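Local structure of RagA protein (Porphyromonas gingivalis, 6SLN) at residues A304-A309 and G338-P343; M795-G800 and L832-D837. The protein is a TonB-dependent receptor of the bacterial outer membrane that probably carries peptides inward through its beta-barrel, working with its partner RagB. All coordinates share one frame; numbering follows the deposited sequence.

Contact 1. Residues A304-A309 and G338-P343; sequences ALFKTA and GMAREP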
# COMPACT_ATOMS: atom_id res chain seq x y z
N ALA A 304 31.84 10.85 16.93
CA ALA A 304 30.48 11.36 16.87
C ALA A 304 29.65 10.67 15.80
O ALA A 304 28.43 10.60 15.92
CB ALA A 304 30.50 12.87 16.61
N LEU A 305 30.29 10.18 14.72
CA LEU A 305 29.56 9.63 13.59
C LEU A 305 29.91 8.20 13.21
O LEU A 305 29.29 7.68 12.28
CB LEU A 305 29.70 10.54 12.36
CG LEU A 305 29.08 11.92 12.61
CD1 LEU A 305 30.01 12.98 12.10
CD2 LEU A 305 27.67 12.07 12.05
N PHE A 306 30.86 7.56 13.88
CA PHE A 306 31.19 6.17 13.57
C PHE A 306 31.48 5.44 14.87
O PHE A 306 32.00 6.01 15.83
CB PHE A 306 32.41 6.04 12.62
CG PHE A 306 32.12 6.49 11.21
CD1 PHE A 306 32.14 7.84 10.88
CD2 PHE A 306 31.81 5.57 10.23
CE1 PHE A 306 31.88 8.25 9.59
CE2 PHE A 306 31.57 5.97 8.94
CZ PHE A 306 31.59 7.31 8.62
N LYS A 307 31.15 4.16 14.88
CA LYS A 307 31.19 3.32 16.07
C LYS A 307 31.80 1.99 15.67
O LYS A 307 31.89 1.67 14.49
CB LYS A 307 29.79 3.12 16.65
CG LYS A 307 28.78 2.59 15.60
CD LYS A 307 27.41 2.17 16.16
CE LYS A 307 27.00 0.77 15.66
NZ LYS A 307 26.07 0.02 16.57
N THR A 308 32.23 1.23 16.65
CA THR A 308 32.50 -0.17 16.41
C THR A 308 31.17 -0.91 16.39
O THR A 308 30.29 -0.64 17.22
CB THR A 308 33.41 -0.74 17.50
OG1 THR A 308 34.62 0.03 17.55
CG2 THR A 308 33.79 -2.16 17.18
N ALA A 309 31.00 -1.80 15.42
CA ALA A 309 29.73 -2.49 15.29
C ALA A 309 29.96 -4.00 15.32
O ALA A 309 30.98 -4.48 14.83
CB ALA A 309 29.03 -2.10 13.99
N GLY A 338 26.10 -1.95 10.82
CA GLY A 338 26.84 -0.92 10.12
C GLY A 338 27.71 -0.12 11.07
O GLY A 338 27.30 0.22 12.18
N MET A 339 28.92 0.19 10.63
CA MET A 339 29.81 0.91 11.54
C MET A 339 29.57 2.42 11.53
O MET A 339 29.89 3.08 12.52
CB MET A 339 31.27 0.62 11.21
CG MET A 339 31.62 0.76 9.78
SD MET A 339 33.39 0.90 9.71
CE MET A 339 33.53 2.67 9.66
N ALA A 340 29.03 2.99 10.46
CA ALA A 340 28.57 4.36 10.57
C ALA A 340 27.41 4.41 11.55
O ALA A 340 26.64 3.46 11.67
CB ALA A 340 28.14 4.92 9.22
N ARG A 341 27.31 5.53 12.27
CA ARG A 341 26.29 5.61 13.30
C ARG A 341 24.90 5.72 12.70
O ARG A 341 23.94 5.19 13.28
CB ARG A 341 26.57 6.79 14.23
CG ARG A 341 27.61 6.48 15.26
CD ARG A 341 27.54 7.53 16.34
NE ARG A 341 28.75 7.49 17.15
CZ ARG A 341 28.93 6.65 18.16
NH1 ARG A 341 27.97 5.79 18.50
NH2 ARG A 341 30.07 6.67 18.83
N GLU A 342 24.79 6.40 11.55
CA GLU A 342 23.67 6.23 10.64
C GLU A 342 23.38 4.74 10.48
O GLU A 342 24.23 3.99 9.98
CB GLU A 342 23.98 6.86 9.29
CG GLU A 342 22.92 7.78 8.78
CD GLU A 342 23.25 8.27 7.40
OE1 GLU A 342 22.52 7.90 6.45
OE2 GLU A 342 24.26 9.00 7.27
N PRO A 343 22.23 4.28 10.94
CA PRO A 343 22.03 2.84 11.09
C PRO A 343 22.02 2.15 9.75
O PRO A 343 21.45 2.64 8.77
CB PRO A 343 20.66 2.74 11.76
CG PRO A 343 20.55 4.05 12.48
CD PRO A 343 21.11 5.03 11.52
O HOH W 1 27.01 8.09 10.47
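L305 O is gripped twice: R341 N donates to it at 2.9 Å, from well above the carbonyl plane, and a water donates to it from 2.9 Å while accepting from E342 N. The contact is a lone beta bridge, F306 with A340, outside the regular strands of the TonB-dependent receptor barrel; it ties the chain between helix 301-305 and strand 309-322 to the loop linking strands 325-337 and 345-360. Its other bond, K307 N to M339 O, is 2.9 Å long and nearly along the C=O axis. F306, with CG anti to its carbonyl carbon (chi1 -70°), brings CD2 to within 3.4 Å of M339 CE, the end of a side chain bent at chi3 that crosses it obliquely; A340 CB lies 3.6 Å from F306 CE2. Helix 390-396 packs against this phenyl group through T391 and V394. R341 runs extended from CG to NE past the carbonyls of L305 and A304, and its NH2 is hydrogen-bonded to K303 O. That bond helps hold the guanidinium, which takes K307 CB on one face, 3.7 Å above its plane and offset toward the rim. The amine of K307 leads away, leaving NZ 6.4 Å from R341 NH1.

Contact 2. Residues M795-G800 and L832-D837; sequences MAEYAG and LETRID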
# COMPACT_ATOMS: atom_id res chain seq x y z
N MET A 795 40.67 16.88 -17.52
CA MET A 795 40.76 18.03 -16.63
C MET A 795 41.94 18.89 -17.06
O MET A 795 42.77 18.48 -17.88
CB MET A 795 40.93 17.61 -15.17
CG MET A 795 42.00 16.57 -14.93
SD MET A 795 41.74 15.72 -13.37
CE MET A 795 40.40 14.60 -13.76
N ALA A 796 41.98 20.10 -16.52
CA ALA A 796 43.18 20.92 -16.65
C ALA A 796 44.31 20.28 -15.86
O ALA A 796 44.08 19.53 -14.91
CB ALA A 796 42.92 22.34 -16.17
N GLU A 797 45.54 20.55 -16.28
CA GLU A 797 46.73 20.08 -15.58
C GLU A 797 47.20 21.18 -14.64
O GLU A 797 47.74 22.19 -15.09
CB GLU A 797 47.82 19.67 -16.57
CG GLU A 797 47.37 18.61 -17.55
CD GLU A 797 48.51 17.95 -18.28
OE1 GLU A 797 49.65 18.47 -18.23
OE2 GLU A 797 48.27 16.90 -18.91
N TYR A 798 46.97 20.97 -13.35
CA TYR A 798 47.37 21.92 -12.32
C TYR A 798 48.88 22.08 -12.32
O TYR A 798 49.62 21.09 -12.31
CB TYR A 798 46.89 21.41 -10.95
CG TYR A 798 47.17 22.38 -9.83
CD1 TYR A 798 46.44 23.56 -9.72
CD2 TYR A 798 48.17 22.13 -8.90
CE1 TYR A 798 46.70 24.45 -8.71
CE2 TYR A 798 48.43 23.02 -7.88
CZ TYR A 798 47.69 24.17 -7.80
OH TYR A 798 47.94 25.07 -6.79
N ALA A 799 49.35 23.33 -12.34
CA ALA A 799 50.79 23.57 -12.30
C ALA A 799 51.23 23.84 -10.86
O ALA A 799 51.73 22.95 -10.17
CB ALA A 799 51.19 24.73 -13.22
N GLY A 800 51.03 25.07 -10.40
CA GLY A 800 51.14 25.34 -8.98
C GLY A 800 50.62 26.71 -8.65
O GLY A 800 49.50 27.07 -9.02
N LEU A 832 41.40 24.69 -20.80
CA LEU A 832 42.66 24.09 -20.36
C LEU A 832 42.55 22.60 -20.11
O LEU A 832 43.56 21.97 -19.79
CB LEU A 832 43.15 24.78 -19.09
CG LEU A 832 43.33 26.28 -19.22
CD1 LEU A 832 43.33 26.92 -17.84
CD2 LEU A 832 44.62 26.60 -20.01
N GLU A 833 41.36 22.04 -20.24
CA GLU A 833 41.16 20.64 -19.91
C GLU A 833 41.62 19.77 -21.07
O GLU A 833 41.40 20.09 -22.24
CB GLU A 833 39.69 20.40 -19.58
CG GLU A 833 39.23 21.21 -18.37
CD GLU A 833 37.78 20.97 -18.00
OE1 GLU A 833 37.21 19.95 -18.42
OE2 GLU A 833 37.22 21.82 -17.27
N THR A 834 42.27 18.67 -20.72
CA THR A 834 42.96 17.80 -21.67
C THR A 834 42.65 16.36 -21.32
O THR A 834 42.29 16.04 -20.18
CB THR A 834 44.47 18.04 -21.61
OG1 THR A 834 45.15 17.03 -22.36
CG2 THR A 834 44.96 17.96 -20.18
N ARG A 835 42.77 15.47 -22.30
CA ARG A 835 42.68 14.06 -21.95
C ARG A 835 43.92 13.66 -21.17
O ARG A 835 45.04 14.05 -21.51
CB ARG A 835 42.52 13.18 -23.19
CG ARG A 835 41.78 11.87 -22.86
CD ARG A 835 42.18 10.66 -23.71
NE ARG A 835 43.60 10.33 -23.63
CZ ARG A 835 44.50 10.77 -24.51
NH1 ARG A 835 45.79 10.43 -24.39
NH2 ARG A 835 44.12 11.54 -25.52
N ILE A 836 43.71 12.89 -20.12
CA ILE A 836 44.78 12.46 -19.22
C ILE A 836 45.06 10.99 -19.47
O ILE A 836 44.13 10.18 -19.61
CB ILE A 836 44.38 12.73 -17.75
CG1 ILE A 836 44.01 14.20 -17.60
CG2 ILE A 836 45.47 12.29 -16.80
CD1 ILE A 836 45.20 15.15 -17.71
N ASP A 837 46.34 10.63 -19.52
CA ASP A 837 46.71 9.23 -19.73
C ASP A 837 46.55 8.42 -18.45
O ASP A 837 47.49 7.75 -18.00
CB ASP A 837 48.14 9.13 -20.26
CG ASP A 837 48.40 7.83 -21.01
OD1 ASP A 837 47.43 7.24 -21.55
OD2 ASP A 837 49.58 7.42 -21.07
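E797 reaches across T834: CG anti to the carbonyl carbon (chi1 -57°) and a chain extended beyond it put E797 CG 3.6 Å from T834 CG2. The pair lies where strands 792-802 and 833-836 run antiparallel, in a small sheet within the long loop that joins barrel strands 752-764 and 844-853. Farther out, E797 OE2 passes I836 CD1 at 3.7 Å, the two side chains sliding past each other in opposite directions, so a carboxylate here lies along methyl groups. M795 and T834 form the hydrogen-bonded pair. T834 N donates to M795 O at 2.9 Å from above the carbonyl plane, and M795 N returns a longer bond of 3.2 Å to T834 O, lying in that carbonyl's plane. M795 CG meets I836 CG1 at 4.1 Å, their side chains crossing at about a right angle, while I836 is joined by backbone bonding to F793. Beyond the pair, A796 CB packs on L832 CB at 3.8 Å, with W810 and Y828 also against A796. R835 makes a cation-pi contact with Y789. T834 turns its hydroxyl anti to its own N (chi1 169°), where OG1 donates to R835 O at 3.1 Å.

How the contacts relate
Contact 1 closes before contact 2 opens along the chain, and they do not touch: their centres are 38 Å apart, their nearest atoms about 25 Å. Both belong to connections between barrel strands, which by the strand order of this family should lie on the extracellular side. Contact 1 is near the start of the barrel, its centre about 20 Å from the centre of the chain, and is mostly buried; contact 2 comes late, its centre about 30 Å from that point, and is partly buried in a separate sheet. Neither includes the residues that line the phospholipid pocket, such as F501, H523 and Y525, which lie on barrel strands between the two in sequence.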